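Local coordinates for probable branched-chain amino acid ABC transporter, amino acid binding protein (Thermus thermophilus, PDB 3LKB) that probably binds branched-chain amino acids such as valine and delivers them to an ABC transporter for uptake, at residues Q89-I94 and D117-P122; R164-E169 and S375-K380; R193-G198 and L221-R226. The protein carries 2 engineered substitutions. All coordinates share one frame; numbering follows the deposited sequence.

Overall arrangement
Following the chain from its N terminus, interaction 1 comes first: residues 117-122 return to helix 84-97 and close a short loop in the lobe that holds the sodium ion. Interaction 2 then opens at helix 160-170 and closes only near the C terminus, where helix 376-383 packs against it across 205 intervening residues. Interaction 3 is nested inside that long loop. It joins the end of helix 188-196 to the connection leading into strand 226-229, at the edge of the other lobe. Interactions 1 and 3 lie on opposite sides of the chain's centre, with their centres about 40 Å apart. No two of the contacts touch.

Interaction 1: residues Q89-I94 and D117-P122; sequences QLKPLI and DYIFLP
Lys91 and Ile94 meet Tyr118 and Ile119 in a buried apolar contact between helix 84-97 and the loop that runs into strand 121-123. It packs a helix on the chain entering the next strand, within the alternating helix-strand lobe of the periplasmic-binding-protein fold. The helix offers one side, residues three apart, and the loop answers with two consecutive residues. No hydrogen bond crosses between the segments. The backbones come nearest at Ile94 and Tyr118, whose CA atoms are 7.1 Å apart.

The closest touch is made by a lysine through its carbon chain. CG of Lys91 lies 3.6 Å from CD1 of Ile119, and Lys91 CE is 4.1 Å from the same methyl. The two side chains cross at about a right angle, so the methyl sits against the lysine chain at two points. A bend at chi3 (89°) turns CE and NZ toward the carbonyl oxygens of Glu109, Asp112 and Pro114. All three accept hydrogen bonds from NZ, which probably offsets the cost of burying its charge, while the methylenes serve as an apolar surface.

Ile94 works with its branch methyl. CG2 stands anti to the backbone N, and it lies 4.1 Å from Tyr118 CB. The two side chains run antiparallel past one another, and the same CG2 is 4.4 Å from Ile119 CG1. Ile94 O approaches the Tyr118 ring obliquely, and the hydroxyl OH is hydrogen-bonded to Arg98 NH1.

Strand 101-103 lies beside both partners. Ile94 packs on Thr101 and Ile119 on Pro103, while Tyr118 and Phe120 make backbone hydrogen bonds with Thr101. Leu90 and Leu93 of the same helix rest on helix 60-72, and helix 313-321 meets Phe120.

Interaction 2: residues R164-E169 and S375-K380; sequences RKAARE and SALFRK
Ala166 and Leu377 mark the nearest approach of the two helical backbones, with their CA atoms 7.1 Å apart. The contact itself is small and apolar, and Leu377 is its centre. This one leucine reaches two residues of helix 160-170, three positions apart on the same side. Its CD2 lies 4.2 Å from Ala166 CB, and its CD1 lies 4.1 Å from Glu169 CB. CG stands anti to the backbone N (chi1 -177°), which carries the two methyls out toward the other helix. The small side chain of Ala166 probably helps the helices come close at this point.

Glu169 touches mainly through CB here. Its chain bends at chi2 (-83°), and the carboxylate lies at the exposed margin. OE2 forms a long salt bridge with Arg168 NH1 of the same helix, at 3.7 Å.

The start of helix 376-383 is fixed by Ser375. Its OG accepts from Phe378 N at 3.0 Å in a nearly straight bond (174°), an N-cap interaction. The same OG is bonded to Glu135 OE1. Glu128 OE2 takes the Ser375 N-H and also pairs with Arg379 NH1, so helix 126-140 grips this helix start twice more.

Val131 of that helix touches both Ala166 and Ser375. A leucine set against an alanine is a simple case of helix-helix packing, and here it packs the C-terminal helix against helices 160-170 and 126-140 on the outside of a lobe of this periplasmic-binding-protein fold.

Interaction 3: residues R193-G198 and L221-R226; sequences RFEQAG and LGLKMR
Phe194 and Glu195 of helix 188-196 face Leu223 and Met225 of the connection into strand 226-229, in the helix-and-strand layers of a periplasmic-binding-protein lobe. Both segments contain a helix end closed by a Schellman motif, with Gly198 and Gly222 at positive phi. At the first, Gly198 N bonds back to Glu195 O at 3.1 Å. No hydrogen bond joins the two segments.

Two separate touches make the contact. Met225 brings its sulfur, SD, to 3.9 Å from Phe194 CB. The sulfur also lies at the edge of the Phe194 ring, near its plane, and does not stand over a face. The Phe194 ring continues inward onto Val202, Ala147 and Val149 of the sheet, while Met225 also rests on Leu191 and Val202.

Nearer the surface, Leu223 CD2 approaches the carboxylate of Glu195. Glu195 OE2 is 3.9 Å from Leu223 CD2 and Glu195 OE1 is 4.0 Å from it, so one methyl lies about equally far from both oxygens. The two side chains cross obliquely.

These touches are all van der Waals in kind. The inner part pairs the sulfur with the aliphatic CB of Phe194, beside the ring edge. At the outer part the Glu195 carboxylate flanks the leucine methyl by van der Waals contact, on a residue that stays exposed.

Interaction 1: residues Q89-I94 and D117-P122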
ATOM      1  N   GLN A  89       8.903  10.264 -19.709  1.00 11.16           N
ATOM      2  CA  GLN A  89       7.826  10.889 -20.422  1.00 11.88           C
ATOM      3  C   GLN A  89       7.781  12.399 -20.153  1.00 12.06           C
ATOM      4  O   GLN A  89       7.538  13.166 -21.046  1.00 12.76           O
ATOM      5  CB  GLN A  89       6.521  10.245 -19.916  1.00 11.32           C
ATOM      6  CG  GLN A  89       5.589   9.980 -20.981  1.00 15.49           C
ATOM      7  CD  GLN A  89       4.312   9.248 -20.560  1.00 20.64           C
ATOM      8  OE1 GLN A  89       3.421   9.820 -19.903  1.00 18.64           O
ATOM      9  NE2 GLN A  89       4.196   7.989 -21.015  1.00 20.79           N
ATOM     10  N   LEU A  90       7.969  12.811 -18.900  1.00 11.85           N
ATOM     11  CA  LEU A  90       8.012  14.236 -18.526  1.00 12.10           C
ATOM     12  C   LEU A  90       9.299  15.008 -18.805  1.00 12.16           C
ATOM     13  O   LEU A  90       9.296  16.232 -18.614  1.00 12.43           O
ATOM     14  CB  LEU A  90       7.748  14.373 -17.023  1.00 12.18           C
ATOM     15  CG  LEU A  90       6.519  13.572 -16.635  1.00 11.47           C
ATOM     16  CD1 LEU A  90       6.374  13.704 -15.185  1.00 11.94           C
ATOM     17  CD2 LEU A  90       5.351  14.199 -17.331  1.00 12.94           C
ATOM     18  N   LYS A  91      10.394  14.335 -19.184  1.00 11.59           N
ATOM     19  CA  LYS A  91      11.672  15.051 -19.440  1.00 12.52           C
ATOM     20  C   LYS A  91      11.502  16.303 -20.347  1.00 13.47           C
ATOM     21  O   LYS A  91      11.917  17.407 -19.961  1.00 15.31           O
ATOM     22  CB  LYS A  91      12.774  14.128 -20.003  1.00 11.70           C
ATOM     23  CG  LYS A  91      13.533  13.260 -18.985  1.00 12.38           C
ATOM     24  CD  LYS A  91      14.582  12.363 -19.687  1.00 10.48           C
ATOM     25  CE  LYS A  91      15.960  13.097 -19.818  1.00  9.53           C
ATOM     26  NZ  LYS A  91      17.000  12.289 -20.547  1.00  5.73           N
ATOM     27  N   PRO A  92      10.859  16.164 -21.531  1.00 13.40           N
ATOM     28  CA  PRO A  92      10.698  17.389 -22.380  1.00 13.55           C
ATOM     29  C   PRO A  92      10.026  18.563 -21.647  1.00 13.67           C
ATOM     30  O   PRO A  92      10.430  19.716 -21.809  1.00 13.62           O
ATOM     31  CB  PRO A  92       9.786  16.900 -23.538  1.00 13.09           C
ATOM     32  CG  PRO A  92      10.135  15.435 -23.659  1.00 12.26           C
ATOM     33  CD  PRO A  92      10.338  14.956 -22.207  1.00 12.36           C
ATOM     34  N   LEU A  93       8.997  18.261 -20.860  1.00 14.10           N
ATOM     35  CA  LEU A  93       8.259  19.281 -20.145  1.00 14.88           C
ATOM     36  C   LEU A  93       9.074  19.827 -18.953  1.00 14.96           C
ATOM     37  O   LEU A  93       9.066  21.041 -18.683  1.00 15.21           O
ATOM     38  CB  LEU A  93       6.936  18.694 -19.699  1.00 15.38           C
ATOM     39  CG  LEU A  93       5.901  19.588 -19.035  1.00 18.40           C
ATOM     40  CD1 LEU A  93       5.558  20.775 -19.952  1.00 18.85           C
ATOM     41  CD2 LEU A  93       4.672  18.687 -18.793  1.00 18.62           C
ATOM     42  N   ILE A  94       9.789  18.943 -18.258  1.00 14.36           N
ATOM     43  CA  ILE A  94      10.651  19.396 -17.158  1.00 14.85           C
ATOM     44  C   ILE A  94      11.692  20.414 -17.639  1.00 15.16           C
ATOM     45  O   ILE A  94      11.872  21.456 -17.047  1.00 15.28           O
ATOM     46  CB  ILE A  94      11.349  18.208 -16.439  1.00 14.35           C
ATOM     47  CG1 ILE A  94      10.286  17.284 -15.799  1.00 13.15           C
ATOM     48  CG2 ILE A  94      12.379  18.730 -15.416  1.00 13.19           C
ATOM     49  CD1 ILE A  94      10.777  16.136 -15.037  1.00  8.34           C
ATOM     50  N   ASP A 117      19.022  19.022 -18.262  1.00 12.10           N
ATOM     51  CA  ASP A 117      19.655  20.057 -17.457  1.00 11.62           C
ATOM     52  C   ASP A 117      19.109  20.178 -16.016  1.00 10.90           C
ATOM     53  O   ASP A 117      19.836  20.627 -15.105  1.00  9.81           O
ATOM     54  CB  ASP A 117      19.578  21.401 -18.164  1.00 12.19           C
ATOM     55  CG  ASP A 117      20.340  21.440 -19.501  1.00 16.01           C
ATOM     56  OD1 ASP A 117      21.410  20.764 -19.664  1.00 16.77           O
ATOM     57  OD2 ASP A 117      19.849  22.192 -20.397  1.00 18.91           O
ATOM     58  N   TYR A 118      17.861  19.744 -15.806  1.00 10.26           N
ATOM     59  CA  TYR A 118      17.171  19.943 -14.507  1.00 11.13           C
ATOM     60  C   TYR A 118      16.862  18.705 -13.664  1.00 11.09           C
ATOM     61  O   TYR A 118      16.100  18.790 -12.711  1.00 10.78           O
ATOM     62  CB  TYR A 118      15.874  20.723 -14.714  1.00 10.92           C
ATOM     63  CG  TYR A 118      16.169  22.038 -15.355  1.00 11.65           C
ATOM     64  CD1 TYR A 118      16.016  22.204 -16.736  1.00 12.71           C
ATOM     65  CD2 TYR A 118      16.713  23.085 -14.604  1.00 12.36           C
ATOM     66  CE1 TYR A 118      16.335  23.384 -17.334  1.00 11.68           C
ATOM     67  CE2 TYR A 118      17.058  24.275 -15.178  1.00 10.91           C
ATOM     68  CZ  TYR A 118      16.850  24.425 -16.557  1.00 13.14           C
ATOM     69  OH  TYR A 118      17.135  25.621 -17.166  1.00 13.96           O
ATOM     70  N   ILE A 119      17.460  17.562 -13.988  1.00 11.14           N
ATOM     71  CA  ILE A 119      17.133  16.336 -13.268  1.00 11.16           C
ATOM     72  C   ILE A 119      18.311  15.912 -12.441  1.00 11.31           C
ATOM     73  O   ILE A 119      19.423  15.804 -12.969  1.00 12.89           O
ATOM     74  CB  ILE A 119      16.789  15.261 -14.276  1.00 12.15           C
ATOM     75  CG1 ILE A 119      15.549  15.736 -15.074  1.00 12.49           C
ATOM     76  CG2 ILE A 119      16.643  13.884 -13.574  1.00 10.54           C
ATOM     77  CD1 ILE A 119      15.203  14.863 -16.251  1.00 17.92           C
ATOM     78  N   PHE A 120      18.106  15.691 -11.143  1.00 10.75           N
ATOM     79  CA  PHE A 120      19.234  15.346 -10.279  1.00  9.37           C
ATOM     80  C   PHE A 120      18.985  14.077  -9.520  1.00  9.52           C
ATOM     81  O   PHE A 120      18.052  13.998  -8.756  1.00  8.56           O
ATOM     82  CB  PHE A 120      19.565  16.485  -9.305  1.00  9.57           C
ATOM     83  CG  PHE A 120      19.982  17.735  -9.984  1.00  8.88           C
ATOM     84  CD1 PHE A 120      19.030  18.662 -10.412  1.00  8.60           C
ATOM     85  CD2 PHE A 120      21.316  17.972 -10.244  1.00  8.78           C
ATOM     86  CE1 PHE A 120      19.429  19.802 -11.111  1.00  9.81           C
ATOM     87  CE2 PHE A 120      21.735  19.124 -10.899  1.00  7.66           C
ATOM     88  CZ  PHE A 120      20.790  20.044 -11.334  1.00  9.83           C
ATOM     89  N   LEU A 121      19.850  13.084  -9.757  1.00 10.35           N
ATOM     90  CA  LEU A 121      19.794  11.781  -9.127  1.00 11.14           C
ATOM     91  C   LEU A 121      20.440  11.873  -7.747  1.00 11.60           C
ATOM     92  O   LEU A 121      21.579  12.328  -7.643  1.00 12.33           O
ATOM     93  CB  LEU A 121      20.557  10.793 -10.002  1.00 10.76           C
ATOM     94  CG  LEU A 121      19.717   9.925 -10.924  1.00 12.62           C
ATOM     95  CD1 LEU A 121      18.486  10.632 -11.418  1.00 10.47           C
ATOM     96  CD2 LEU A 121      20.500   9.354 -12.076  1.00 10.43           C
ATOM     97  N   PRO A 122      19.707  11.488  -6.682  1.00 11.85           N
ATOM     98  CA  PRO A 122      20.286  11.568  -5.349  1.00 11.29           C
ATOM     99  C   PRO A 122      21.395  10.551  -5.179  1.00 10.90           C
ATOM    100  O   PRO A 122      22.340  10.838  -4.472  1.00  9.16           O
ATOM    101  CB  PRO A 122      19.110  11.224  -4.419  1.00 11.42           C
ATOM    102  CG  PRO A 122      17.931  11.513  -5.160  1.00 11.78           C
ATOM    103  CD  PRO A 122      18.273  11.157  -6.610  1.00 12.08           C
TER

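Interaction 2: residues R164-E169 and S375-K380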
ATOM      1  N   ARG A 164      24.672  -5.846 -20.422  1.00 17.38           N
ATOM      2  CA  ARG A 164      25.114  -6.680 -21.512  1.00 19.12           C
ATOM      3  C   ARG A 164      26.516  -6.238 -21.893  1.00 19.96           C
ATOM      4  O   ARG A 164      27.456  -7.064 -21.999  1.00 20.33           O
ATOM      5  CB  ARG A 164      24.168  -6.615 -22.717  1.00 18.93           C
ATOM      6  CG  ARG A 164      22.795  -7.253 -22.480  1.00 22.26           C
ATOM      7  CD  ARG A 164      22.075  -7.450 -23.830  1.00 27.26           C
ATOM      8  NE  ARG A 164      20.659  -7.852 -23.772  1.00 27.23           N
ATOM      9  CZ  ARG A 164      20.243  -9.124 -23.725  1.00 29.88           C
ATOM     10  NH1 ARG A 164      21.141 -10.105 -23.688  1.00 29.25           N
ATOM     11  NH2 ARG A 164      18.933  -9.421 -23.694  1.00 29.30           N
ATOM     12  N   LYS A 165      26.697  -4.941 -22.078  1.00 19.98           N
ATOM     13  CA  LYS A 165      28.012  -4.568 -22.496  1.00 21.01           C
ATOM     14  C   LYS A 165      29.069  -4.766 -21.416  1.00 20.42           C
ATOM     15  O   LYS A 165      30.184  -5.114 -21.758  1.00 21.17           O
ATOM     16  CB  LYS A 165      28.080  -3.233 -23.253  1.00 21.86           C
ATOM     17  CG  LYS A 165      27.803  -2.015 -22.522  1.00 26.45           C
ATOM     18  CD  LYS A 165      26.424  -1.451 -22.926  1.00 33.33           C
ATOM     19  CE  LYS A 165      26.311  -1.119 -24.399  1.00 35.94           C
ATOM     20  NZ  LYS A 165      26.025   0.346 -24.580  1.00 38.88           N
ATOM     21  N   ALA A 166      28.722  -4.593 -20.131  1.00 19.62           N
ATOM     22  CA  ALA A 166      29.641  -4.911 -19.040  1.00 17.99           C
ATOM     23  C   ALA A 166      29.954  -6.400 -18.987  1.00 17.25           C
ATOM     24  O   ALA A 166      31.091  -6.766 -18.764  1.00 15.88           O
ATOM     25  CB  ALA A 166      29.102  -4.411 -17.676  1.00 18.01           C
ATOM     26  N   ALA A 167      28.952  -7.252 -19.207  1.00 17.07           N
ATOM     27  CA  ALA A 167      29.158  -8.696 -19.167  1.00 18.07           C
ATOM     28  C   ALA A 167      30.149  -9.108 -20.224  1.00 19.61           C
ATOM     29  O   ALA A 167      31.041  -9.924 -19.984  1.00 19.21           O
ATOM     30  CB  ALA A 167      27.882  -9.428 -19.377  1.00 17.61           C
ATOM     31  N   ARG A 168      29.997  -8.504 -21.389  1.00 21.60           N
ATOM     32  CA  ARG A 168      30.894  -8.743 -22.467  1.00 24.70           C
ATOM     33  C   ARG A 168      32.316  -8.366 -22.014  1.00 24.52           C
ATOM     34  O   ARG A 168      33.251  -9.166 -22.149  1.00 24.54           O
ATOM     35  CB  ARG A 168      30.428  -7.990 -23.727  1.00 25.90           C
ATOM     36  CG  ARG A 168      31.556  -7.639 -24.684  1.00 32.04           C
ATOM     37  CD  ARG A 168      31.089  -6.700 -25.819  1.00 43.44           C
ATOM     38  NE  ARG A 168      31.901  -6.803 -27.050  1.00 49.38           N
ATOM     39  CZ  ARG A 168      33.189  -6.445 -27.181  1.00 53.60           C
ATOM     40  NH1 ARG A 168      33.910  -5.971 -26.143  1.00 52.51           N
ATOM     41  NH2 ARG A 168      33.772  -6.590 -28.377  1.00 55.26           N
ATOM     42  N   GLU A 169      32.475  -7.185 -21.431  1.00 24.33           N
ATOM     43  CA  GLU A 169      33.821  -6.716 -21.091  1.00 25.31           C
ATOM     44  C   GLU A 169      34.520  -7.589 -20.062  1.00 24.84           C
ATOM     45  O   GLU A 169      35.743  -7.686 -20.060  1.00 25.05           O
ATOM     46  CB  GLU A 169      33.795  -5.272 -20.604  1.00 26.35           C
ATOM     47  CG  GLU A 169      33.638  -4.246 -21.715  1.00 31.37           C
ATOM     48  CD  GLU A 169      34.969  -3.917 -22.394  1.00 38.84           C
ATOM     49  OE1 GLU A 169      36.028  -4.067 -21.731  1.00 43.60           O
ATOM     50  OE2 GLU A 169      34.967  -3.520 -23.581  1.00 40.55           O
ATOM     51  N   SER A 375      32.097   2.709  -9.913  1.00 11.89           N
ATOM     52  CA  SER A 375      32.494   1.737 -10.950  1.00 12.49           C
ATOM     53  C   SER A 375      33.067   2.409 -12.207  1.00 13.51           C
ATOM     54  O   SER A 375      32.328   2.970 -13.002  1.00 14.77           O
ATOM     55  CB  SER A 375      31.341   0.809 -11.345  1.00 12.21           C
ATOM     56  OG  SER A 375      31.718   0.035 -12.479  1.00 10.76           O
ATOM     57  N   ALA A 376      34.379   2.352 -12.400  1.00 13.85           N
ATOM     58  CA  ALA A 376      34.944   2.852 -13.649  1.00 13.88           C
ATOM     59  C   ALA A 376      34.442   2.025 -14.850  1.00 14.32           C
ATOM     60  O   ALA A 376      34.177   2.594 -15.935  1.00 15.15           O
ATOM     61  CB  ALA A 376      36.457   2.848 -13.576  1.00 13.39           C
ATOM     62  N   LEU A 377      34.292   0.703 -14.680  1.00 13.72           N
ATOM     63  CA  LEU A 377      33.658  -0.113 -15.737  1.00 13.73           C
ATOM     64  C   LEU A 377      32.298   0.463 -16.248  1.00 13.82           C
ATOM     65  O   LEU A 377      32.058   0.590 -17.465  1.00 14.70           O
ATOM     66  CB  LEU A 377      33.471  -1.550 -15.286  1.00 12.86           C
ATOM     67  CG  LEU A 377      32.880  -2.501 -16.350  1.00 13.78           C
ATOM     68  CD1 LEU A 377      33.635  -2.392 -17.679  1.00 13.89           C
ATOM     69  CD2 LEU A 377      32.906  -3.964 -15.890  1.00 12.89           C
ATOM     70  N   PHE A 378      31.408   0.792 -15.325  1.00 13.51           N
ATOM     71  CA  PHE A 378      30.180   1.488 -15.675  1.00 13.35           C
ATOM     72  C   PHE A 378      30.437   2.701 -16.559  1.00 13.78           C
ATOM     73  O   PHE A 378      29.716   2.931 -17.546  1.00 13.72           O
ATOM     74  CB  PHE A 378      29.398   1.928 -14.431  1.00 12.71           C
ATOM     75  CG  PHE A 378      28.400   3.023 -14.713  1.00 11.53           C
ATOM     76  CD1 PHE A 378      27.303   2.787 -15.514  1.00  9.60           C
ATOM     77  CD2 PHE A 378      28.580   4.289 -14.203  1.00  9.47           C
ATOM     78  CE1 PHE A 378      26.380   3.804 -15.805  1.00  8.07           C
ATOM     79  CE2 PHE A 378      27.662   5.283 -14.477  1.00 14.78           C
ATOM     80  CZ  PHE A 378      26.565   5.047 -15.297  1.00  8.13           C
ATOM     81  N   ARG A 379      31.435   3.505 -16.209  1.00 13.94           N
ATOM     82  CA  ARG A 379      31.666   4.687 -17.024  1.00 14.65           C
ATOM     83  C   ARG A 379      32.214   4.318 -18.416  1.00 15.07           C
ATOM     84  O   ARG A 379      31.765   4.901 -19.402  1.00 14.33           O
ATOM     85  CB  ARG A 379      32.511   5.732 -16.309  1.00 14.71           C
ATOM     86  CG  ARG A 379      31.863   6.330 -15.116  1.00 14.19           C
ATOM     87  CD  ARG A 379      32.890   6.852 -14.154  1.00 18.70           C
ATOM     88  NE  ARG A 379      32.310   7.583 -13.015  1.00 24.03           N
ATOM     89  CZ  ARG A 379      31.544   7.057 -12.043  1.00 23.06           C
ATOM     90  NH1 ARG A 379      31.233   5.771 -12.020  1.00 22.36           N
ATOM     91  NH2 ARG A 379      31.111   7.826 -11.056  1.00 24.39           N
ATOM     92  N   LYS A 380      33.115   3.329 -18.519  1.00 15.81           N
ATOM     93  CA  LYS A 380      33.518   2.921 -19.873  1.00 17.30           C
ATOM     94  C   LYS A 380      32.357   2.425 -20.744  1.00 16.68           C
ATOM     95  O   LYS A 380      32.182   2.917 -21.837  1.00 15.91           O
ATOM     96  CB  LYS A 380      34.739   1.983 -19.954  1.00 17.80           C
ATOM     97  CG  LYS A 380      34.698   0.750 -19.105  1.00 23.99           C
ATOM     98  CD  LYS A 380      35.585   0.848 -17.765  1.00 29.92           C
ATOM     99  CE  LYS A 380      37.091   0.388 -17.905  1.00 29.98           C
ATOM    100  NZ  LYS A 380      37.660  -0.313 -16.715  1.00 25.09           N
TER

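Interaction 3: residues R193-G198 and L221-R226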
ATOM      1  N   ARG A 193      14.289 -23.583 -15.891  1.00 20.88           N
ATOM      2  CA  ARG A 193      14.920 -23.077 -17.110  1.00 21.81           C
ATOM      3  C   ARG A 193      16.367 -22.637 -16.865  1.00 20.73           C
ATOM      4  O   ARG A 193      17.271 -23.047 -17.605  1.00 20.50           O
ATOM      5  CB  ARG A 193      14.117 -21.898 -17.683  1.00 22.79           C
ATOM      6  CG  ARG A 193      13.433 -22.111 -19.040  1.00 29.90           C
ATOM      7  CD  ARG A 193      14.494 -22.235 -20.169  1.00 40.43           C
ATOM      8  NE  ARG A 193      15.176 -23.554 -20.158  1.00 45.91           N
ATOM      9  CZ  ARG A 193      16.083 -23.995 -21.049  1.00 48.55           C
ATOM     10  NH1 ARG A 193      16.490 -23.240 -22.084  1.00 48.34           N
ATOM     11  NH2 ARG A 193      16.585 -25.218 -20.894  1.00 48.12           N
ATOM     12  N   PHE A 194      16.579 -21.825 -15.825  1.00 19.17           N
ATOM     13  CA  PHE A 194      17.928 -21.338 -15.427  1.00 18.57           C
ATOM     14  C   PHE A 194      18.864 -22.470 -15.040  1.00 18.30           C
ATOM     15  O   PHE A 194      20.007 -22.503 -15.446  1.00 17.15           O
ATOM     16  CB  PHE A 194      17.823 -20.363 -14.248  1.00 17.66           C
ATOM     17  CG  PHE A 194      17.266 -19.009 -14.618  1.00 18.02           C
ATOM     18  CD1 PHE A 194      16.829 -18.735 -15.929  1.00 16.50           C
ATOM     19  CD2 PHE A 194      17.130 -18.027 -13.649  1.00 17.85           C
ATOM     20  CE1 PHE A 194      16.324 -17.492 -16.285  1.00 19.90           C
ATOM     21  CE2 PHE A 194      16.620 -16.755 -13.968  1.00 19.87           C
ATOM     22  CZ  PHE A 194      16.212 -16.476 -15.287  1.00 21.07           C
ATOM     23  N   GLU A 195      18.351 -23.402 -14.249  1.00 19.58           N
ATOM     24  CA  GLU A 195      19.121 -24.534 -13.831  1.00 21.01           C
ATOM     25  C   GLU A 195      19.544 -25.370 -15.060  1.00 21.37           C
ATOM     26  O   GLU A 195      20.673 -25.799 -15.102  1.00 20.83           O
ATOM     27  CB  GLU A 195      18.345 -25.373 -12.817  1.00 21.67           C
ATOM     28  CG  GLU A 195      18.688 -26.861 -12.921  1.00 26.54           C
ATOM     29  CD  GLU A 195      18.620 -27.583 -11.606  1.00 34.03           C
ATOM     30  OE1 GLU A 195      17.583 -28.248 -11.364  1.00 37.54           O
ATOM     31  OE2 GLU A 195      19.592 -27.483 -10.813  1.00 36.23           O
ATOM     32  N   GLN A 196      18.667 -25.565 -16.060  1.00 21.75           N
ATOM     33  CA  GLN A 196      19.027 -26.374 -17.255  1.00 23.05           C
ATOM     34  C   GLN A 196      20.149 -25.728 -18.054  1.00 22.24           C
ATOM     35  O   GLN A 196      21.066 -26.413 -18.582  1.00 22.34           O
ATOM     36  CB  GLN A 196      17.835 -26.615 -18.193  1.00 22.96           C
ATOM     37  CG  GLN A 196      16.762 -27.437 -17.564  1.00 28.68           C
ATOM     38  CD  GLN A 196      15.572 -27.655 -18.495  1.00 38.09           C
ATOM     39  OE1 GLN A 196      14.863 -26.699 -18.867  1.00 38.91           O
ATOM     40  NE2 GLN A 196      15.336 -28.931 -18.875  1.00 40.23           N
ATOM     41  N   ALA A 197      20.072 -24.406 -18.127  1.00 21.37           N
ATOM     42  CA  ALA A 197      21.012 -23.625 -18.906  1.00 20.36           C
ATOM     43  C   ALA A 197      22.279 -23.402 -18.112  1.00 20.00           C
ATOM     44  O   ALA A 197      23.170 -22.728 -18.582  1.00 20.32           O
ATOM     45  CB  ALA A 197      20.378 -22.299 -19.301  1.00 19.43           C
ATOM     46  N   GLY A 198      22.345 -23.939 -16.894  1.00 19.85           N
ATOM     47  CA  GLY A 198      23.545 -23.781 -16.050  1.00 19.57           C
ATOM     48  C   GLY A 198      23.794 -22.390 -15.459  1.00 18.99           C
ATOM     49  O   GLY A 198      24.926 -22.055 -15.125  1.00 19.84           O
ATOM     50  N   LEU A 221      13.210 -25.500  -3.838  1.00 23.01           N
ATOM     51  CA  LEU A 221      13.757 -26.444  -4.799  1.00 23.64           C
ATOM     52  C   LEU A 221      15.206 -26.887  -4.533  1.00 24.66           C
ATOM     53  O   LEU A 221      15.735 -27.749  -5.258  1.00 25.21           O
ATOM     54  CB  LEU A 221      13.657 -25.879  -6.216  1.00 22.78           C
ATOM     55  CG  LEU A 221      12.231 -25.587  -6.670  1.00 23.16           C
ATOM     56  CD1 LEU A 221      12.258 -24.525  -7.711  1.00 20.70           C
ATOM     57  CD2 LEU A 221      11.549 -26.874  -7.163  1.00 20.72           C
ATOM     58  N   GLY A 222      15.848 -26.286  -3.530  1.00 25.26           N
ATOM     59  CA  GLY A 222      17.259 -26.544  -3.223  1.00 25.93           C
ATOM     60  C   GLY A 222      18.308 -26.102  -4.232  1.00 25.97           C
ATOM     61  O   GLY A 222      19.332 -26.765  -4.349  1.00 26.88           O
ATOM     62  N   LEU A 223      18.105 -24.996  -4.950  1.00 26.01           N
ATOM     63  CA  LEU A 223      19.070 -24.629  -5.993  1.00 25.92           C
ATOM     64  C   LEU A 223      20.301 -23.918  -5.433  1.00 26.34           C
ATOM     65  O   LEU A 223      20.239 -23.313  -4.358  1.00 26.18           O
ATOM     66  CB  LEU A 223      18.439 -23.753  -7.057  1.00 26.21           C
ATOM     67  CG  LEU A 223      17.108 -24.146  -7.694  1.00 26.27           C
ATOM     68  CD1 LEU A 223      16.648 -23.022  -8.579  1.00 23.00           C
ATOM     69  CD2 LEU A 223      17.218 -25.431  -8.498  1.00 27.14           C
ATOM     70  N   LYS A 224      21.403 -23.976  -6.176  1.00 26.28           N
ATOM     71  CA  LYS A 224      22.661 -23.379  -5.738  1.00 26.91           C
ATOM     72  C   LYS A 224      23.000 -22.005  -6.367  1.00 25.12           C
ATOM     73  O   LYS A 224      24.043 -21.423  -6.047  1.00 24.84           O
ATOM     74  CB  LYS A 224      23.841 -24.334  -5.996  1.00 28.27           C
ATOM     75  CG  LYS A 224      23.598 -25.817  -5.656  1.00 33.81           C
ATOM     76  CD  LYS A 224      23.507 -26.093  -4.135  1.00 39.53           C
ATOM     77  CE  LYS A 224      23.329 -27.596  -3.851  1.00 43.56           C
ATOM     78  NZ  LYS A 224      24.169 -28.426  -4.786  1.00 47.86           N
ATOM     79  N   MET A 225      22.155 -21.496  -7.255  1.00 23.00           N
ATOM     80  CA  MET A 225      22.474 -20.241  -7.897  1.00 21.29           C
ATOM     81  C   MET A 225      22.496 -19.171  -6.821  1.00 20.00           C
ATOM     82  O   MET A 225      21.707 -19.198  -5.865  1.00 18.86           O
ATOM     83  CB  MET A 225      21.431 -19.823  -8.930  1.00 21.52           C
ATOM     84  CG  MET A 225      20.727 -20.924  -9.709  1.00 23.28           C
ATOM     85  SD  MET A 225      19.399 -20.199 -10.687  1.00 15.25           S
ATOM     86  CE  MET A 225      18.386 -19.690  -9.368  1.00 25.76           C
ATOM     87  N   ARG A 226      23.404 -18.232  -6.990  1.00 18.07           N
ATOM     88  CA  ARG A 226      23.472 -17.063  -6.149  1.00 17.34           C
ATOM     89  C   ARG A 226      22.588 -15.924  -6.703  1.00 15.49           C
ATOM     90  O   ARG A 226      22.564 -15.675  -7.920  1.00 15.18           O
ATOM     91  CB  ARG A 226      24.930 -16.644  -6.037  1.00 17.64           C
ATOM     92  CG  ARG A 226      25.141 -15.258  -5.516  1.00 23.23           C
ATOM     93  CD  ARG A 226      25.108 -15.214  -3.983  1.00 29.13           C
ATOM     94  NE  ARG A 226      26.077 -16.157  -3.458  1.00 32.90           N
ATOM     95  CZ  ARG A 226      26.766 -15.994  -2.332  1.00 36.91           C
ATOM     96  NH1 ARG A 226      26.626 -14.913  -1.545  1.00 33.51           N
ATOM     97  NH2 ARG A 226      27.607 -16.954  -1.984  1.00 40.23           N
TER